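Local coordinates for protein caspase subunit p21 (Drosophila melanogaster, PDB 3SIR) that takes part in the apoptotic caspase cascade as an executioner cysteine protease, drICE, and cleaves baculovirus p35 and lamin DmO in vitro, at residues K18-A23 / Q55-V60; F172-S177 / C244-L249. The protein carries 1 engineered substitution. All coordinates share one frame; numbering follows the deposited sequence.

Contact 1: residues K18-A23 / Q55-V60; sequences KNRGMA and QLDFEV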
ATOM      1  N   LYS A  18      -0.460  23.701 -12.688  1.00 45.91           N
ATOM      2  CA  LYS A  18      -0.597  23.937 -14.121  1.00 44.75           C
ATOM      3  C   LYS A  18      -0.875  22.626 -14.852  1.00 44.34           C
ATOM      4  O   LYS A  18      -1.898  22.487 -15.524  1.00 44.02           O
ATOM      5  CB  LYS A  18       0.677  24.592 -14.664  1.00 44.94           C
ATOM      6  CG  LYS A  18       0.540  25.216 -16.044  1.00 47.67           C
ATOM      7  CD  LYS A  18       1.637  24.732 -16.989  1.00 44.94           C
ATOM      8  CE  LYS A  18       2.655  25.824 -17.266  1.00 46.91           C
ATOM      9  NZ  LYS A  18       3.537  25.476 -18.412  1.00 48.40           N
ATOM     10  N   ASN A  19       0.029  21.660 -14.697  1.00 44.38           N
ATOM     11  CA  ASN A  19      -0.129  20.334 -15.300  1.00 41.32           C
ATOM     12  C   ASN A  19      -0.294  19.243 -14.252  1.00 39.37           C
ATOM     13  O   ASN A  19       0.388  19.255 -13.228  1.00 39.14           O
ATOM     14  CB  ASN A  19       1.077  19.985 -16.175  1.00 40.81           C
ATOM     15  CG  ASN A  19       1.720  21.204 -16.797  1.00 39.72           C
ATOM     16  OD1 ASN A  19       1.112  21.884 -17.625  1.00 42.72           O
ATOM     17  ND2 ASN A  19       2.992  21.426 -16.482  1.00 32.78           N
ATOM     18  N   ARG A  20      -1.051  18.209 -14.606  1.00 36.93           N
ATOM     19  CA  ARG A  20      -1.177  17.028 -13.760  1.00 36.18           C
ATOM     20  C   ARG A  20       0.158  16.317 -13.574  1.00 35.05           C
ATOM     21  O   ARG A  20       0.616  16.117 -12.449  1.00 35.97           O
ATOM     22  CB  ARG A  20      -2.219  16.060 -14.325  1.00 36.17           C
ATOM     23  CG  ARG A  20      -2.216  14.685 -13.663  1.00 41.60           C
ATOM     24  CD  ARG A  20      -3.164  14.605 -12.470  1.00 44.68           C
ATOM     25  NE  ARG A  20      -4.538  14.962 -12.816  1.00 43.70           N
ATOM     26  CZ  ARG A  20      -5.218  15.944 -12.234  1.00 46.41           C
ATOM     27  NH1 ARG A  20      -4.666  16.626 -11.238  1.00 46.89           N
ATOM     28  NH2 ARG A  20      -6.458  16.220 -12.615  1.00 47.83           N
ATOM     29  N   GLY A  21       0.795  15.963 -14.684  1.00 35.10           N
ATOM     30  CA  GLY A  21       2.141  15.397 -14.651  1.00 35.28           C
ATOM     31  C   GLY A  21       2.320  14.374 -15.753  1.00 33.56           C
ATOM     32  O   GLY A  21       1.409  14.153 -16.551  1.00 32.55           O
ATOM     33  N   MET A  22       3.495  13.754 -15.803  1.00 34.66           N
ATOM     34  CA  MET A  22       3.774  12.714 -16.793  1.00 35.74           C
ATOM     35  C   MET A  22       3.127  11.391 -16.414  1.00 33.83           C
ATOM     36  O   MET A  22       3.228  10.958 -15.267  1.00 34.25           O
ATOM     37  CB  MET A  22       5.277  12.482 -16.920  1.00 36.24           C
ATOM     38  CG  MET A  22       6.064  13.670 -17.436  1.00 40.90           C
ATOM     39  SD  MET A  22       7.835  13.339 -17.345  1.00 43.56           S
ATOM     40  CE  MET A  22       8.460  14.958 -17.792  1.00 49.66           C
ATOM     41  N   ALA A  23       2.638  10.675 -17.419  1.00 32.56           N
ATOM     42  CA  ALA A  23       2.557   9.219 -17.356  1.00 33.38           C
ATOM     43  C   ALA A  23       3.603   8.568 -18.260  1.00 33.48           C
ATOM     44  O   ALA A  23       3.692   8.872 -19.449  1.00 33.29           O
ATOM     45  CB  ALA A  23       1.155   8.749 -17.727  1.00 33.37           C
ATOM     46  N   GLN A  55      -7.774  10.878 -19.774  1.00 50.65           N
ATOM     47  CA  GLN A  55      -8.992  11.410 -19.170  1.00 49.75           C
ATOM     48  C   GLN A  55      -8.693  12.086 -17.836  1.00 48.59           C
ATOM     49  O   GLN A  55      -9.413  12.994 -17.424  1.00 47.43           O
ATOM     50  CB  GLN A  55     -10.031  10.304 -18.963  1.00 50.72           C
ATOM     51  CG  GLN A  55     -11.069  10.195 -20.074  1.00 53.50           C
ATOM     52  CD  GLN A  55     -11.469   8.754 -20.351  1.00 57.79           C
ATOM     53  OE1 GLN A  55     -11.940   8.047 -19.454  1.00 57.33           O
ATOM     54  NE2 GLN A  55     -11.225   8.295 -21.576  1.00 49.18           N
ATOM     55  N   LEU A  56      -7.649  11.617 -17.156  1.00 46.57           N
ATOM     56  CA  LEU A  56      -7.260  12.171 -15.861  1.00 44.46           C
ATOM     57  C   LEU A  56      -6.283  13.335 -15.991  1.00 44.12           C
ATOM     58  O   LEU A  56      -5.984  14.015 -15.008  1.00 44.51           O
ATOM     59  CB  LEU A  56      -6.665  11.088 -14.962  1.00 44.45           C
ATOM     60  CG  LEU A  56      -7.549   9.894 -14.595  1.00 43.22           C
ATOM     61  CD1 LEU A  56      -6.802   9.007 -13.618  1.00 41.21           C
ATOM     62  CD2 LEU A  56      -8.878  10.343 -14.003  1.00 42.79           C
ATOM     63  N   ASP A  57      -5.769  13.545 -17.200  1.00 43.04           N
ATOM     64  CA  ASP A  57      -5.138  14.810 -17.558  1.00 41.60           C
ATOM     65  C   ASP A  57      -3.624  14.674 -17.660  1.00 40.04           C
ATOM     66  O   ASP A  57      -2.910  15.675 -17.746  1.00 40.13           O
ATOM     67  CB  ASP A  57      -5.493  15.887 -16.530  1.00 42.47           C
ATOM     68  CG  ASP A  57      -6.557  16.840 -17.028  1.00 47.15           C
ATOM     69  OD1 ASP A  57      -7.741  16.442 -17.061  1.00 52.94           O
ATOM     70  OD2 ASP A  57      -6.207  17.984 -17.392  1.00 53.51           O
ATOM     71  N   PHE A  58      -3.135  13.438 -17.606  1.00 39.64           N
ATOM     72  CA  PHE A  58      -1.696  13.164 -17.692  1.00 38.37           C
ATOM     73  C   PHE A  58      -1.148  13.440 -19.091  1.00 37.42           C
ATOM     74  O   PHE A  58      -1.900  13.452 -20.065  1.00 36.59           O
ATOM     75  CB  PHE A  58      -1.396  11.719 -17.291  1.00 36.83           C
ATOM     76  CG  PHE A  58      -1.438  11.477 -15.806  1.00 37.88           C
ATOM     77  CD1 PHE A  58      -2.637  11.192 -15.167  1.00 35.23           C
ATOM     78  CD2 PHE A  58      -0.273  11.517 -15.052  1.00 32.26           C
ATOM     79  CE1 PHE A  58      -2.677  10.977 -13.801  1.00 32.53           C
ATOM     80  CE2 PHE A  58      -0.303  11.287 -13.688  1.00 29.77           C
ATOM     81  CZ  PHE A  58      -1.508  11.045 -13.056  1.00 34.47           C
ATOM     82  N   GLU A  59       0.150  13.716 -19.185  1.00 36.07           N
ATOM     83  CA  GLU A  59       0.824  13.677 -20.477  1.00 36.34           C
ATOM     84  C   GLU A  59       1.439  12.307 -20.736  1.00 35.18           C
ATOM     85  O   GLU A  59       2.546  12.006 -20.280  1.00 36.93           O
ATOM     86  CB  GLU A  59       1.863  14.794 -20.620  1.00 36.53           C
ATOM     87  CG  GLU A  59       1.399  15.969 -21.482  1.00 47.53           C
ATOM     88  CD  GLU A  59       1.698  15.794 -22.969  1.00 61.33           C
ATOM     89  OE1 GLU A  59       1.332  14.744 -23.546  1.00 63.26           O
ATOM     90  OE2 GLU A  59       2.221  16.750 -23.587  1.00 64.26           O
ATOM     91  N   VAL A  60       0.709  11.485 -21.480  1.00 32.60           N
ATOM     92  CA  VAL A  60       1.007  10.065 -21.584  1.00 31.19           C
ATOM     93  C   VAL A  60       1.987   9.795 -22.728  1.00 31.64           C
ATOM     94  O   VAL A  60       1.696  10.082 -23.887  1.00 32.63           O
ATOM     95  CB  VAL A  60      -0.289   9.264 -21.818  1.00 31.33           C
ATOM     96  CG1 VAL A  60      -0.009   7.771 -21.830  1.00 29.61           C
ATOM     97  CG2 VAL A  60      -1.334   9.620 -20.760  1.00 28.31           C
TER
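Met22 pairs with Glu59 and Ala23 with Val60 in parallel register, CA atoms 4.8 Å apart in the first pair and 4.6 Å in the second. The two strands are joined by a beta-alpha-beta crossover in the caspase domain: strand 19-28 leads by way of helix 45-55 to strand 59-65, the outermost strand of the central sheet on this side. Two backbone bonds tie the strands, Glu59 N to Gly21 O at 3.0 Å and Ala23 N to Glu59 O at 3.2 Å. The first is nearly straight; in the second the donor lies above the carbonyl plane. The helix ends in a Schellman motif, with Asp57 at positive phi, and the turn presents Leu56 O to Arg20. With CG anti to its backbone N (chi1 168°) and the chain bent at chi2 and chi3, Arg20 passes across Asp57 at about a right angle and over a face of the Phe58 ring to reach that carbonyl. Its CG sits over the centre of the ring, 3.6 Å from the centroid and only 5° off the normal, a CH-pi contact; the guanidinium itself is turned 61° to the ring plane. The Phe58 side chain also packs on Cys88 and Leu90 of strand 86-95. On the Val60 side of the sheet, Ala23 CB touches Phe58 CB at 3.9 Å and Val60 CG2 at 4.0 Å, while Leu53 of helix 45-55 packs against both Ala23 and Val60. The buried Arg20 has its main charged partner elsewhere, in a salt bridge from NH1 to Asp87, and NH2 bonds Ser256 O. Toward the turn, Arg20 NE meets Leu56 O close to the guanidinium plane at 2.8 Å, and NH2 adds a weak bond to the same oxygen.

Contact 2: residues F172-S177 / C244-L249; sequences FLIAYS and CITTML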
ATOM      1  N   PHE A 172       5.696   8.130  -1.897  1.00 28.26           N
ATOM      2  CA  PHE A 172       5.620   6.988  -2.809  1.00 28.94           C
ATOM      3  C   PHE A 172       4.325   6.186  -2.647  1.00 29.93           C
ATOM      4  O   PHE A 172       3.837   5.996  -1.531  1.00 28.89           O
ATOM      5  CB  PHE A 172       6.835   6.068  -2.633  1.00 28.09           C
ATOM      6  CG  PHE A 172       8.118   6.642  -3.177  1.00 23.54           C
ATOM      7  CD1 PHE A 172       8.469   7.959  -2.925  1.00 16.61           C
ATOM      8  CD2 PHE A 172       8.991   5.852  -3.911  1.00 26.35           C
ATOM      9  CE1 PHE A 172       9.632   8.497  -3.441  1.00 18.60           C
ATOM     10  CE2 PHE A 172      10.134   6.397  -4.486  1.00 23.76           C
ATOM     11  CZ  PHE A 172      10.444   7.729  -4.265  1.00 25.90           C
ATOM     12  N   LEU A 173       3.788   5.702  -3.764  1.00 30.90           N
ATOM     13  CA  LEU A 173       2.831   4.598  -3.756  1.00 31.67           C
ATOM     14  C   LEU A 173       3.096   3.612  -4.887  1.00 32.72           C
ATOM     15  O   LEU A 173       3.050   3.978  -6.060  1.00 34.11           O
ATOM     16  CB  LEU A 173       1.397   5.118  -3.871  1.00 30.60           C
ATOM     17  CG  LEU A 173       0.320   4.052  -4.093  1.00 31.48           C
ATOM     18  CD1 LEU A 173      -1.060   4.566  -3.700  1.00 28.52           C
ATOM     19  CD2 LEU A 173       0.316   3.556  -5.535  1.00 30.56           C
ATOM     20  N   ILE A 174       3.191   2.335  -4.533  1.00 33.62           N
ATOM     21  CA  ILE A 174       3.434   1.271  -5.499  1.00 34.39           C
ATOM     22  C   ILE A 174       2.279   0.273  -5.509  1.00 35.06           C
ATOM     23  O   ILE A 174       2.187  -0.581  -4.630  1.00 37.52           O
ATOM     24  CB  ILE A 174       4.752   0.531  -5.179  1.00 35.01           C
ATOM     25  CG1 ILE A 174       5.955   1.444  -5.438  1.00 32.40           C
ATOM     26  CG2 ILE A 174       4.874  -0.738  -6.017  1.00 38.45           C
ATOM     27  CD1 ILE A 174       6.501   2.102  -4.196  1.00 38.89           C
ATOM     28  N   ALA A 175       1.367   0.413  -6.469  1.00 35.28           N
ATOM     29  CA  ALA A 175       0.408  -0.648  -6.776  1.00 34.59           C
ATOM     30  C   ALA A 175       1.056  -1.783  -7.568  1.00 34.97           C
ATOM     31  O   ALA A 175       1.699  -1.555  -8.593  1.00 35.38           O
ATOM     32  CB  ALA A 175      -0.781  -0.086  -7.533  1.00 32.91           C
ATOM     33  N   TYR A 176       0.904  -3.008  -7.082  1.00 34.89           N
ATOM     34  CA  TYR A 176       1.701  -4.118  -7.585  1.00 36.94           C
ATOM     35  C   TYR A 176       0.886  -5.400  -7.730  1.00 37.88           C
ATOM     36  O   TYR A 176       0.212  -5.828  -6.794  1.00 36.80           O
ATOM     37  CB  TYR A 176       2.907  -4.360  -6.678  1.00 36.28           C
ATOM     38  CG  TYR A 176       3.776  -5.515  -7.117  1.00 37.91           C
ATOM     39  CD1 TYR A 176       5.044  -5.296  -7.641  1.00 33.87           C
ATOM     40  CD2 TYR A 176       3.348  -6.828  -6.965  1.00 40.17           C
ATOM     41  CE1 TYR A 176       5.850  -6.350  -8.022  1.00 36.12           C
ATOM     42  CE2 TYR A 176       4.164  -7.890  -7.307  1.00 38.30           C
ATOM     43  CZ  TYR A 176       5.401  -7.643  -7.858  1.00 36.81           C
ATOM     44  OH  TYR A 176       6.173  -8.694  -8.293  1.00 40.63           O
ATOM     45  N   SER A 177       0.944  -6.000  -8.915  1.00 39.70           N
ATOM     46  CA  SER A 177       0.315  -7.292  -9.158  1.00 41.36           C
ATOM     47  C   SER A 177       1.243  -8.205  -9.955  1.00 41.93           C
ATOM     48  O   SER A 177       2.196  -7.745 -10.588  1.00 39.34           O
ATOM     49  CB  SER A 177      -1.016  -7.114  -9.895  1.00 43.35           C
ATOM     50  OG  SER A 177      -1.804  -8.293  -9.838  1.00 47.02           O
ATOM     51  N   CYS A 244      -1.509  -5.503  -4.553  1.00 37.85           N
ATOM     52  CA  CYS A 244      -0.835  -5.272  -3.288  1.00 37.22           C
ATOM     53  C   CYS A 244      -0.345  -3.831  -3.250  1.00 37.13           C
ATOM     54  O   CYS A 244       0.673  -3.490  -3.860  1.00 37.15           O
ATOM     55  CB  CYS A 244       0.343  -6.238  -3.142  1.00 35.51           C
ATOM     56  SG  CYS A 244       1.761  -5.545  -2.267  1.00 44.66           S
ATOM     57  N   ILE A 245      -1.127  -2.962  -2.621  1.00 35.97           N
ATOM     58  CA  ILE A 245      -0.822  -1.539  -2.664  1.00 35.51           C
ATOM     59  C   ILE A 245       0.005  -1.155  -1.449  1.00 35.51           C
ATOM     60  O   ILE A 245      -0.328  -1.530  -0.325  1.00 38.53           O
ATOM     61  CB  ILE A 245      -2.099  -0.691  -2.698  1.00 35.22           C
ATOM     62  CG1 ILE A 245      -2.829  -0.892  -4.028  1.00 35.49           C
ATOM     63  CG2 ILE A 245      -1.759   0.775  -2.480  1.00 37.33           C
ATOM     64  CD1 ILE A 245      -4.310  -1.153  -3.873  1.00 38.91           C
ATOM     65  N   THR A 246       1.093  -0.428  -1.675  1.00 33.30           N
ATOM     66  CA  THR A 246       1.960  -0.016  -0.581  1.00 33.75           C
ATOM     67  C   THR A 246       2.180   1.494  -0.576  1.00 33.62           C
ATOM     68  O   THR A 246       2.932   2.024  -1.398  1.00 31.56           O
ATOM     69  CB  THR A 246       3.324  -0.726  -0.646  1.00 33.33           C
ATOM     70  OG1 THR A 246       4.366   0.223  -0.392  1.00 35.83           O
ATOM     71  CG2 THR A 246       3.539  -1.333  -2.022  1.00 37.77           C
ATOM     72  N   THR A 247       1.561   2.184   0.378  1.00 31.63           N
ATOM     73  CA  THR A 247       1.610   3.644   0.383  1.00 30.68           C
ATOM     74  C   THR A 247       2.587   4.212   1.406  1.00 29.85           C
ATOM     75  O   THR A 247       2.698   3.701   2.521  1.00 30.25           O
ATOM     76  CB  THR A 247       0.242   4.259   0.657  1.00 28.13           C
ATOM     77  OG1 THR A 247       0.435   5.572   1.194  1.00 33.36           O
ATOM     78  CG2 THR A 247      -0.514   3.415   1.664  1.00 27.54           C
ATOM     79  N   MET A 248       3.212   5.333   1.057  1.00 28.40           N
ATOM     80  CA  MET A 248       3.689   6.289   2.055  1.00 28.21           C
ATOM     81  C   MET A 248       3.141   7.691   1.809  1.00 27.62           C
ATOM     82  O   MET A 248       3.731   8.680   2.243  1.00 25.23           O
ATOM     83  CB  MET A 248       5.216   6.334   2.095  1.00 26.82           C
ATOM     84  CG  MET A 248       5.839   5.207   2.894  1.00 27.76           C
ATOM     85  SD  MET A 248       6.026   3.714   1.902  1.00 39.54           S
ATOM     86  CE  MET A 248       7.796   3.726   1.633  1.00 33.56           C
ATOM     87  N   LEU A 249       2.026   7.769   1.089  1.00 26.70           N
ATOM     88  CA  LEU A 249       1.350   9.043   0.900  1.00 26.17           C
ATOM     89  C   LEU A 249       1.203   9.712   2.261  1.00 26.19           C
ATOM     90  O   LEU A 249       0.866   9.058   3.240  1.00 27.15           O
ATOM     91  CB  LEU A 249      -0.016   8.837   0.248  1.00 24.00           C
ATOM     92  CG  LEU A 249      -0.034   8.173  -1.130  1.00 22.03           C
ATOM     93  CD1 LEU A 249      -1.340   8.493  -1.838  1.00 22.75           C
ATOM     94  CD2 LEU A 249       1.142   8.626  -1.979  1.00 26.49           C
TER
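Met248 N donates to Phe172 O at 2.7 Å, an almost straight bond (171° at the hydrogen) that arrives nearly along the C=O axis. From there the segments 172-177 and 244-247 run antiparallel, their N-to-C directions 168° apart. Ile174 and Thr246 form a hydrogen-bonded pair, each N donating to the other's O at 3.2 Å, although Thr246 N comes from above the carbonyl plane. At the far end Cys244 N bonds Tyr176 O at 2.8 Å; the return bond, Tyr176 N to Cys244 O, is weak.

One face carries Leu173, Ala175, Ile245 and Thr247. Leu173 holds CG anti to its backbone N (chi1 171°), and its CD1 branch meets Ile245 CG2 at 4.0 Å, while CG1, the other branch of Ile245, approaches Ala175 CB. Leu249 CD2 reaches back to Leu173 CB, also at 4.0 Å. Helix 211-223 covers this side, with Leu215 against Leu173 and Ile245, and Ile211 against Leu249. Where the strand gives out, Thr247 OG1 accepts from Leu249 N in an ST turn. On the other face Thr246 CG2 lies against Ile174 CB, and the Tyr176 ring meets Tyr164 edge-to-face; the Tyr176 side chain is about 7 Å from that of Cys138, the probable nucleophile. Beyond Ile245, Thr246 and Thr247 lies an antiparallel strand of the second subunit, with Thr246 packed on Thr246 of that chain. A central sheet continued through its last strand into a partner subunit is the hallmark of the caspase dimer.

How the contacts relate
Both contacts belong to the one central sheet, at opposite ends of its strand order: contact 1 joins the outermost strand 59-65 to 19-28, contact 2 joins 172-179 to the outermost 244-247, and strands 86-95 and 131-138 lie between. Their centres are 19 Å apart and their nearest atoms about 11 Å, so they do not touch. In sequence both segments of contact 1 come before either segment of contact 2. The propeptide, probably residues 145-157, falls between them, consistent with contact 1 belonging to the large subunit and contact 2 to the small one. Of the two contacts, only contact 2 is touched by the second copy, which puts contact 1 at the sheet margin farther from the dimer interface.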